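PDB 4B7H: catalase from Corynebacterium glutamicum, which catalyses the breakdown of hydrogen peroxide into water and oxygen at a haem group, also binds NADPH and is inhibited by nitric oxide. Local coordinates for residues K99-A104 with F130-G135; F107-G112 with D122-A127; P223-Y228 with D427-P432. All coordinates share one frame; numbering follows the deposited sequence.

Contact 1. Residues K99-A104 with F130-G135; sequences KVTPLA and FYTEEG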
# COMPACT_ATOMS: atom_id res chain seq x y z
N LYS A 99 -34.21 11.82 -21.92
CA LYS A 99 -33.47 11.02 -20.94
C LYS A 99 -33.22 11.79 -19.65
O LYS A 99 -32.88 12.98 -19.68
CB LYS A 99 -32.15 10.52 -21.53
CG LYS A 99 -32.28 9.44 -22.60
CD LYS A 99 -32.42 8.04 -21.99
CE LYS A 99 -32.53 6.98 -23.09
NZ LYS A 99 -32.37 5.60 -22.55
N VAL A 100 -33.39 11.11 -18.52
CA VAL A 100 -33.04 11.66 -17.21
C VAL A 100 -32.01 10.72 -16.59
O VAL A 100 -32.26 9.52 -16.47
CB VAL A 100 -34.28 11.77 -16.29
CG1 VAL A 100 -33.88 12.33 -14.92
CG2 VAL A 100 -35.32 12.66 -16.93
N THR A 101 -30.86 11.27 -16.22
CA THR A 101 -29.74 10.44 -15.77
C THR A 101 -29.20 10.93 -14.42
O THR A 101 -28.97 12.13 -14.26
CB THR A 101 -28.60 10.48 -16.81
OG1 THR A 101 -29.12 10.10 -18.09
CG2 THR A 101 -27.45 9.54 -16.42
N PRO A 102 -28.99 10.02 -13.46
CA PRO A 102 -28.38 10.46 -12.19
C PRO A 102 -26.94 10.94 -12.41
O PRO A 102 -26.24 10.43 -13.30
CB PRO A 102 -28.37 9.19 -11.33
CG PRO A 102 -29.31 8.23 -12.01
CD PRO A 102 -29.24 8.57 -13.47
N LEU A 103 -26.49 11.88 -11.58
CA LEU A 103 -25.13 12.38 -11.69
C LEU A 103 -24.47 12.59 -10.34
O LEU A 103 -25.14 12.73 -9.30
CB LEU A 103 -25.10 13.68 -12.51
CG LEU A 103 -25.61 14.96 -11.84
CD1 LEU A 103 -24.57 15.65 -10.94
CD2 LEU A 103 -26.09 15.93 -12.90
N ALA A 104 -23.14 12.62 -10.37
CA ALA A 104 -22.32 13.11 -9.28
C ALA A 104 -21.50 14.27 -9.82
O ALA A 104 -21.23 14.34 -11.02
CB ALA A 104 -21.39 12.02 -8.77
N PHE A 130 -21.98 10.97 -15.07
CA PHE A 130 -23.34 10.59 -15.40
C PHE A 130 -23.46 9.07 -15.33
O PHE A 130 -22.71 8.35 -16.01
CB PHE A 130 -23.71 11.11 -16.79
CG PHE A 130 -23.53 12.60 -16.93
CD1 PHE A 130 -24.42 13.47 -16.31
CD2 PHE A 130 -22.47 13.14 -17.65
CE1 PHE A 130 -24.26 14.84 -16.41
CE2 PHE A 130 -22.30 14.52 -17.76
CZ PHE A 130 -23.20 15.37 -17.13
N TYR A 131 -24.36 8.59 -14.48
CA TYR A 131 -24.55 7.15 -14.31
C TYR A 131 -25.50 6.66 -15.40
O TYR A 131 -26.70 6.49 -15.15
CB TYR A 131 -25.09 6.82 -12.91
CG TYR A 131 -24.14 7.16 -11.76
CD1 TYR A 131 -24.10 8.45 -11.21
CD2 TYR A 131 -23.30 6.19 -11.22
CE1 TYR A 131 -23.24 8.76 -10.16
CE2 TYR A 131 -22.43 6.49 -10.16
CZ TYR A 131 -22.41 7.77 -9.63
OH TYR A 131 -21.56 8.09 -8.60
N THR A 132 -24.97 6.45 -16.60
CA THR A 132 -25.81 6.12 -17.75
C THR A 132 -26.10 4.63 -17.87
O THR A 132 -25.44 3.79 -17.22
CB THR A 132 -25.21 6.63 -19.11
OG1 THR A 132 -24.45 5.60 -19.74
CG2 THR A 132 -24.35 7.88 -18.92
N GLU A 133 -27.07 4.30 -18.71
CA GLU A 133 -27.47 2.91 -18.93
C GLU A 133 -26.41 2.13 -19.72
O GLU A 133 -26.46 0.91 -19.79
CB GLU A 133 -28.82 2.85 -19.65
CG GLU A 133 -29.98 3.43 -18.85
CD GLU A 133 -31.30 3.40 -19.60
OE1 GLU A 133 -31.43 2.62 -20.57
OE2 GLU A 133 -32.22 4.15 -19.21
N GLU A 134 -25.46 2.85 -20.31
CA GLU A 134 -24.36 2.21 -21.05
C GLU A 134 -23.02 2.46 -20.35
O GLU A 134 -21.96 2.37 -20.97
CB GLU A 134 -24.35 2.65 -22.52
CG GLU A 134 -25.63 2.18 -23.23
CD GLU A 134 -25.74 2.51 -24.71
OE1 GLU A 134 -24.92 3.28 -25.25
OE2 GLU A 134 -26.69 2.00 -25.34
N GLY A 135 -23.08 2.75 -19.06
CA GLY A 135 -21.89 2.93 -18.24
C GLY A 135 -21.75 4.33 -17.68
O GLY A 135 -22.51 5.24 -18.03
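Y131 and P102 make the one hydrogen bond between these segments, which are antiparallel neighbours in the beta-barrel sheet of the catalase fold. Y131 N donates to P102 O over 2.9 Å, close to straight at 166°. The same carbonyl oxygen also receives a CA-H...O contact from F130 CA at 3.6 Å, so two successive residues lean on it. One residue along, L103 and F130 form a non-hydrogen-bonded pair. Their side chains leave the same face of the sheet side by side and point the same way, with L103 CB 3.9 Å from F130 CD1 and L103 CD2 reaching CE1 of that ring. The Y131 ring turns its edge to the other strand: P102 C lies in the ring plane, and A104 CB touches CE1 at 4.0 Å. Toward the far end T101 CG2, set anti to its backbone N, presses on Y131 O at 3.4 Å. The strand directions make 138°, well short of antiparallel, and the backbones diverge from L103/F130 toward T101/T132. Farther out K99 NZ has a long salt bridge to E133 OE2 at 3.6 Å, doubtful because E133 has two conformers; the stronger partner of K99 NZ is D93 OD2.

Outside this shell, L103 rests on F310 and L312 of strand 305-314, while F77 of strand 73-82 touches both A104 and Y131. The hydroxyl of Y131 is tied to V369 O.

Beyond Y131, the centre of an inverse gamma turn, the chain reverses through a type I turn from T132 to G135. T132 OG1 works twice there: it accepts from E134 N at 3.0 Å, making an ST turn, and donates to G135 O at 2.6 Å, in the carbonyl plane and on a lone pair.

Contact 2. Residues F107-G112 with D122-A127; sequences FSTVAG and DVHGFA. With HEM (protoporphyrin IX containing Fe), chain E.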
# COMPACT_ATOMS: atom_id res chain seq x y z
N PHE A 107 -16.35 19.61 -7.27
CA PHE A 107 -15.70 20.88 -7.55
C PHE A 107 -14.44 20.95 -6.72
O PHE A 107 -14.34 20.31 -5.67
CB PHE A 107 -16.61 22.04 -7.14
CG PHE A 107 -17.95 22.06 -7.84
CD1 PHE A 107 -18.06 22.54 -9.14
CD2 PHE A 107 -19.09 21.64 -7.18
CE1 PHE A 107 -19.29 22.57 -9.78
CE2 PHE A 107 -20.33 21.67 -7.81
CZ PHE A 107 -20.43 22.14 -9.11
N SER A 108 -13.47 21.76 -7.14
CA SER A 108 -12.18 21.76 -6.45
C SER A 108 -11.35 22.97 -6.83
O SER A 108 -11.67 23.67 -7.79
CB SER A 108 -11.41 20.50 -6.83
OG SER A 108 -11.29 20.39 -8.25
N THR A 109 -10.27 23.20 -6.09
CA THR A 109 -9.18 24.04 -6.57
C THR A 109 -8.15 23.10 -7.19
O THR A 109 -8.44 21.91 -7.36
CB THR A 109 -8.56 24.87 -5.43
OG1 THR A 109 -8.17 23.98 -4.38
CG2 THR A 109 -9.55 25.89 -4.89
N VAL A 110 -6.96 23.60 -7.50
CA VAL A 110 -5.93 22.78 -8.16
C VAL A 110 -4.67 22.56 -7.32
O VAL A 110 -4.28 21.42 -7.08
CB VAL A 110 -5.51 23.39 -9.52
CG1 VAL A 110 -4.36 22.58 -10.14
CG2 VAL A 110 -6.71 23.46 -10.45
N ALA A 111 -4.03 23.65 -6.90
CA ALA A 111 -2.70 23.57 -6.30
C ALA A 111 -2.66 23.17 -4.83
O ALA A 111 -1.78 22.42 -4.40
CB ALA A 111 -1.95 24.89 -6.49
N GLY A 112 -3.60 23.69 -4.05
CA GLY A 112 -3.55 23.50 -2.61
C GLY A 112 -3.85 22.09 -2.14
O GLY A 112 -4.49 21.30 -2.85
N ASP A 122 -7.19 30.39 -8.27
CA ASP A 122 -6.88 29.11 -8.90
C ASP A 122 -7.94 28.80 -9.92
O ASP A 122 -9.04 29.36 -9.88
CB ASP A 122 -6.89 27.99 -7.85
CG ASP A 122 -5.84 26.92 -8.12
OD1 ASP A 122 -5.23 26.92 -9.22
OD2 ASP A 122 -5.62 26.08 -7.22
N VAL A 123 -7.61 27.90 -10.84
CA VAL A 123 -8.62 27.23 -11.64
C VAL A 123 -9.51 26.43 -10.67
O VAL A 123 -9.02 25.97 -9.62
CB VAL A 123 -7.95 26.26 -12.65
CG1 VAL A 123 -8.97 25.36 -13.33
CG2 VAL A 123 -7.13 27.04 -13.68
N HIS A 124 -10.79 26.28 -10.99
CA HIS A 124 -11.63 25.36 -10.25
C HIS A 124 -12.08 24.19 -11.09
O HIS A 124 -12.58 24.35 -12.21
CB HIS A 124 -12.84 26.06 -9.63
CG HIS A 124 -12.46 27.02 -8.56
ND1 HIS A 124 -12.50 26.69 -7.22
CD2 HIS A 124 -11.96 28.27 -8.63
CE1 HIS A 124 -12.08 27.73 -6.51
NE2 HIS A 124 -11.75 28.70 -7.34
N GLY A 125 -11.91 23.00 -10.54
CA GLY A 125 -12.38 21.79 -11.18
C GLY A 125 -13.89 21.72 -11.20
O GLY A 125 -14.56 22.21 -10.29
N PHE A 126 -14.42 21.09 -12.24
CA PHE A 126 -15.86 21.00 -12.48
C PHE A 126 -16.06 19.62 -13.11
O PHE A 126 -16.14 19.47 -14.33
CB PHE A 126 -16.26 22.13 -13.45
CG PHE A 126 -17.73 22.44 -13.48
CD1 PHE A 126 -18.65 21.52 -13.96
CD2 PHE A 126 -18.20 23.69 -13.07
CE1 PHE A 126 -20.01 21.82 -14.00
CE2 PHE A 126 -19.56 24.01 -13.13
CZ PHE A 126 -20.46 23.07 -13.59
N ALA A 127 -16.13 18.60 -12.25
CA ALA A 127 -16.02 17.22 -12.70
C ALA A 127 -17.32 16.44 -12.49
O ALA A 127 -17.73 16.20 -11.36
CB ALA A 127 -14.87 16.53 -11.97
CHA HEM E . -7.48 15.78 -11.23
CHB HEM E . -4.10 14.45 -14.45
CHC HEM E . -5.25 18.31 -17.14
CHD HEM E . -9.41 18.58 -14.73
C1A HEM E . -6.46 15.10 -11.85
C2A HEM E . -5.84 13.88 -11.37
C3A HEM E . -4.92 13.51 -12.28
C4A HEM E . -4.92 14.49 -13.34
CMA HEM E . -4.00 12.29 -12.26
CAA HEM E . -6.22 13.15 -10.06
CBA HEM E . -7.37 12.18 -10.33
CGA HEM E . -7.67 11.29 -9.16
O1A HEM E . -8.88 11.02 -8.94
O2A HEM E . -6.74 10.84 -8.44
C1B HEM E . -4.09 15.39 -15.45
C2B HEM E . -3.17 15.44 -16.57
C3B HEM E . -3.48 16.53 -17.30
C4B HEM E . -4.61 17.17 -16.67
CMB HEM E . -2.05 14.40 -16.80
CAB HEM E . -2.86 17.06 -18.60
CBB HEM E . -2.26 16.26 -19.48
C1C HEM E . -6.57 18.62 -16.83
C2C HEM E . -7.52 19.35 -17.65
C3C HEM E . -8.67 19.41 -16.97
C4C HEM E . -8.48 18.71 -15.72
CMC HEM E . -7.21 19.95 -19.05
CAC HEM E . -10.04 20.02 -17.36
CBC HEM E . -10.45 20.11 -18.64
C1D HEM E . -9.23 17.92 -13.55
C2D HEM E . -10.21 17.91 -12.51
C3D HEM E . -9.63 17.05 -11.42
C4D HEM E . -8.35 16.60 -11.90
CMD HEM E . -11.56 18.63 -12.50
CAD HEM E . -10.32 16.72 -10.10
CBD HEM E . -11.37 15.64 -10.37
CGD HEM E . -12.08 15.44 -9.06
O1D HEM E . -11.97 14.33 -8.47
O2D HEM E . -12.73 16.40 -8.59
NA HEM E . -5.89 15.44 -13.06
NB HEM E . -4.95 16.46 -15.54
NC HEM E . -7.19 18.23 -15.66
ND HEM E . -8.14 17.14 -13.16
FE HEM E . -6.53 16.87 -14.33
O HOH W 1 -5.21 26.03 -4.58
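F107 and F126 leave the same face of the sheet side by side, yet their rings stand almost perpendicular, planes at 89°. This is a T-shaped pair: CG of F126, anti to its backbone N (chi1 -162°), sets the ring beside F107, whose edge atom CE1 sits 3.6 Å above the F126 ring plane, offset toward the rim. On the other face S108 meets G125, where the absence of a side chain lets S108 OG come within 3.4 Å of G125 CA. The backbones join through G125 N to S108 O at 2.8 Å and a weak return bond from S108 N to G125 O. T109 and H124 also run alongside, T109 CG2 lying 3.5 Å from H124 CE1. Past the strand ends D122 points across, and its OD2 is held by A111 N at 2.9 Å on the syn lone pair, by V110 N at 2.8 Å from above the carboxylate plane, and by a water bound to G112 N. V110 CG2 packs on V123 CB. G125 CA reaches the haem methyl CMD at 3.5 Å; G125 to A127 line part of the haem pocket, with V110 and the S108 OG-H70 ND1 bond on its distal, nitric-oxide side, as in other haem catalases.

Contact 3. Residues P223-Y228 with D427-P432; sequences PVWVKY and DIYVNP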
# COMPACT_ATOMS: atom_id res chain seq x y z
N PRO A 223 -19.09 11.17 -37.51
CA PRO A 223 -18.53 11.95 -36.40
C PRO A 223 -18.66 13.46 -36.60
O PRO A 223 -18.63 13.95 -37.73
CB PRO A 223 -17.05 11.56 -36.46
CG PRO A 223 -16.79 11.43 -37.94
CD PRO A 223 -18.07 10.86 -38.53
N VAL A 224 -18.81 14.18 -35.49
CA VAL A 224 -18.61 15.63 -35.45
C VAL A 224 -17.72 15.94 -34.25
O VAL A 224 -17.68 15.18 -33.27
CB VAL A 224 -19.94 16.40 -35.32
CG1 VAL A 224 -20.75 16.32 -36.59
CG2 VAL A 224 -20.75 15.90 -34.12
N TRP A 225 -16.99 17.05 -34.31
CA TRP A 225 -16.20 17.48 -33.16
C TRP A 225 -17.07 18.34 -32.24
O TRP A 225 -17.89 19.13 -32.72
CB TRP A 225 -14.97 18.26 -33.61
CG TRP A 225 -14.04 17.48 -34.52
CD1 TRP A 225 -13.80 17.73 -35.85
CD2 TRP A 225 -13.24 16.34 -34.17
NE1 TRP A 225 -12.89 16.82 -36.34
CE2 TRP A 225 -12.54 15.95 -35.34
CE3 TRP A 225 -13.05 15.61 -32.99
CZ2 TRP A 225 -11.65 14.87 -35.35
CZ3 TRP A 225 -12.17 14.54 -33.01
CH2 TRP A 225 -11.48 14.18 -34.17
N VAL A 226 -16.92 18.19 -30.92
CA VAL A 226 -17.73 18.96 -29.99
C VAL A 226 -16.93 19.53 -28.82
O VAL A 226 -15.88 19.00 -28.46
CB VAL A 226 -18.91 18.12 -29.41
CG1 VAL A 226 -19.80 17.58 -30.51
CG2 VAL A 226 -18.38 16.98 -28.52
N LYS A 227 -17.43 20.63 -28.27
CA LYS A 227 -16.97 21.15 -26.98
C LYS A 227 -18.17 21.37 -26.07
O LYS A 227 -19.21 21.90 -26.49
CB LYS A 227 -16.20 22.47 -27.13
CG LYS A 227 -14.81 22.31 -27.74
CD LYS A 227 -14.04 23.63 -27.71
CE LYS A 227 -12.66 23.50 -28.37
NZ LYS A 227 -11.69 22.68 -27.58
N TYR A 228 -18.03 20.95 -24.82
CA TYR A 228 -19.09 21.09 -23.83
C TYR A 228 -19.00 22.39 -23.05
O TYR A 228 -17.91 22.78 -22.61
CB TYR A 228 -18.99 19.96 -22.81
CG TYR A 228 -19.29 18.58 -23.33
CD1 TYR A 228 -20.61 18.18 -23.55
CD2 TYR A 228 -18.27 17.67 -23.55
CE1 TYR A 228 -20.89 16.90 -23.99
CE2 TYR A 228 -18.55 16.39 -24.00
CZ TYR A 228 -19.86 16.01 -24.22
OH TYR A 228 -20.14 14.73 -24.65
N ASP A 427 -14.69 3.91 -31.70
CA ASP A 427 -14.99 4.03 -30.28
C ASP A 427 -13.91 4.79 -29.52
O ASP A 427 -14.16 5.28 -28.41
CB ASP A 427 -15.12 2.64 -29.68
CG ASP A 427 -13.89 1.82 -29.91
OD1 ASP A 427 -13.68 1.37 -31.06
OD2 ASP A 427 -13.10 1.65 -28.95
N ILE A 428 -12.71 4.86 -30.08
CA ILE A 428 -11.67 5.73 -29.54
C ILE A 428 -11.92 7.12 -30.12
O ILE A 428 -12.30 8.04 -29.39
CB ILE A 428 -10.26 5.18 -29.83
CG1 ILE A 428 -10.17 3.72 -29.36
CG2 ILE A 428 -9.20 6.02 -29.12
CD1 ILE A 428 -8.84 3.06 -29.66
N TYR A 429 -11.74 7.25 -31.43
CA TYR A 429 -12.30 8.36 -32.22
C TYR A 429 -12.08 8.08 -33.69
O TYR A 429 -11.17 7.33 -34.06
CB TYR A 429 -11.73 9.75 -31.85
CG TYR A 429 -10.22 9.91 -31.97
CD1 TYR A 429 -9.38 9.43 -30.98
CD2 TYR A 429 -9.66 10.59 -33.04
CE1 TYR A 429 -8.00 9.59 -31.06
CE2 TYR A 429 -8.28 10.76 -33.13
CZ TYR A 429 -7.45 10.25 -32.14
OH TYR A 429 -6.08 10.41 -32.22
N VAL A 430 -12.94 8.65 -34.53
CA VAL A 430 -12.68 8.64 -35.97
C VAL A 430 -11.58 9.67 -36.19
O VAL A 430 -11.79 10.88 -35.99
CB VAL A 430 -13.92 9.03 -36.79
CG1 VAL A 430 -13.59 8.97 -38.28
CG2 VAL A 430 -15.08 8.10 -36.47
N ASN A 431 -10.39 9.21 -36.56
CA ASN A 431 -9.25 10.11 -36.63
C ASN A 431 -9.24 10.96 -37.89
O ASN A 431 -9.73 10.54 -38.95
CB ASN A 431 -7.93 9.34 -36.50
CG ASN A 431 -7.77 8.28 -37.57
OD1 ASN A 431 -8.12 7.11 -37.36
ND2 ASN A 431 -7.26 8.67 -38.74
N PRO A 432 -8.70 12.18 -37.77
CA PRO A 432 -8.40 12.98 -38.96
C PRO A 432 -7.05 12.53 -39.54
O PRO A 432 -6.48 11.55 -39.08
CB PRO A 432 -8.31 14.39 -38.40
CG PRO A 432 -7.71 14.18 -37.04
CD PRO A 432 -8.32 12.88 -36.53
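W225 and V430 bury the larger areas here, with P223 third, where a loop packs on strand 223-232 of the catalase beta-barrel at a place other subunits also reach. No hydrogen bond links the two segments. The indole of W225 is touched along the CZ2-CH2 edge of its six-membered ring. CH2 lies 3.8 Å from V430 O, which approaches obliquely. Two side chains come to the ring edge near its plane: P432 CD at 4.1 Å from CZ2, and Y429 CD2 at 4.2 Å from CH2.

The side chain of V430, as distinct from its carbonyl, packs on the P223 ring. The two cross at about a right angle, V430 CB resting 3.9 Å from P223 CG, while V430 CG2 lies 4.0 Å from P223 CB. With CG1 of V430 anti to its backbone N (chi1 -179°), both methyls reach the pyrrolidine, CG1 touching its CG as well. The side-chain packing is apolar, with the V430 carbonyl oxygen also against the indole.

Within the loop, N431 ND2 reaches P432 O at 3.0 Å. N431 also bonds to L439 and D438 of a second subunit, whose R441 forms a salt bridge with D427.

On the barrel side W225 also meets F291, edge-to-face, and F280, whose ring plane is about 15° from its own. Strand 223-232 runs between 214-217 and 270-279, V224 bonding to W216 on one side and W225 to M278 on the other.

All three contacts reach one curled antiparallel sheet. Contacts 1 and 2 share strands 100-108 and 125-132 and join them at opposite ends, their centres about 23 Å apart. Along the chain the order is 99-104, 107-112, 122-127, 130-135, so contact 2 falls between the two halves of contact 1. Contact 3 follows later, its centre about 21 Å from that of contact 1 and about 26 Å from that of contact 2, touching neither. It brings a loop some 200 residues on against strand 223-232. Contact 2 contributes part of the haem pocket and touches no other subunit, whereas contacts 1 and 3 both reach another subunit of the tetramer.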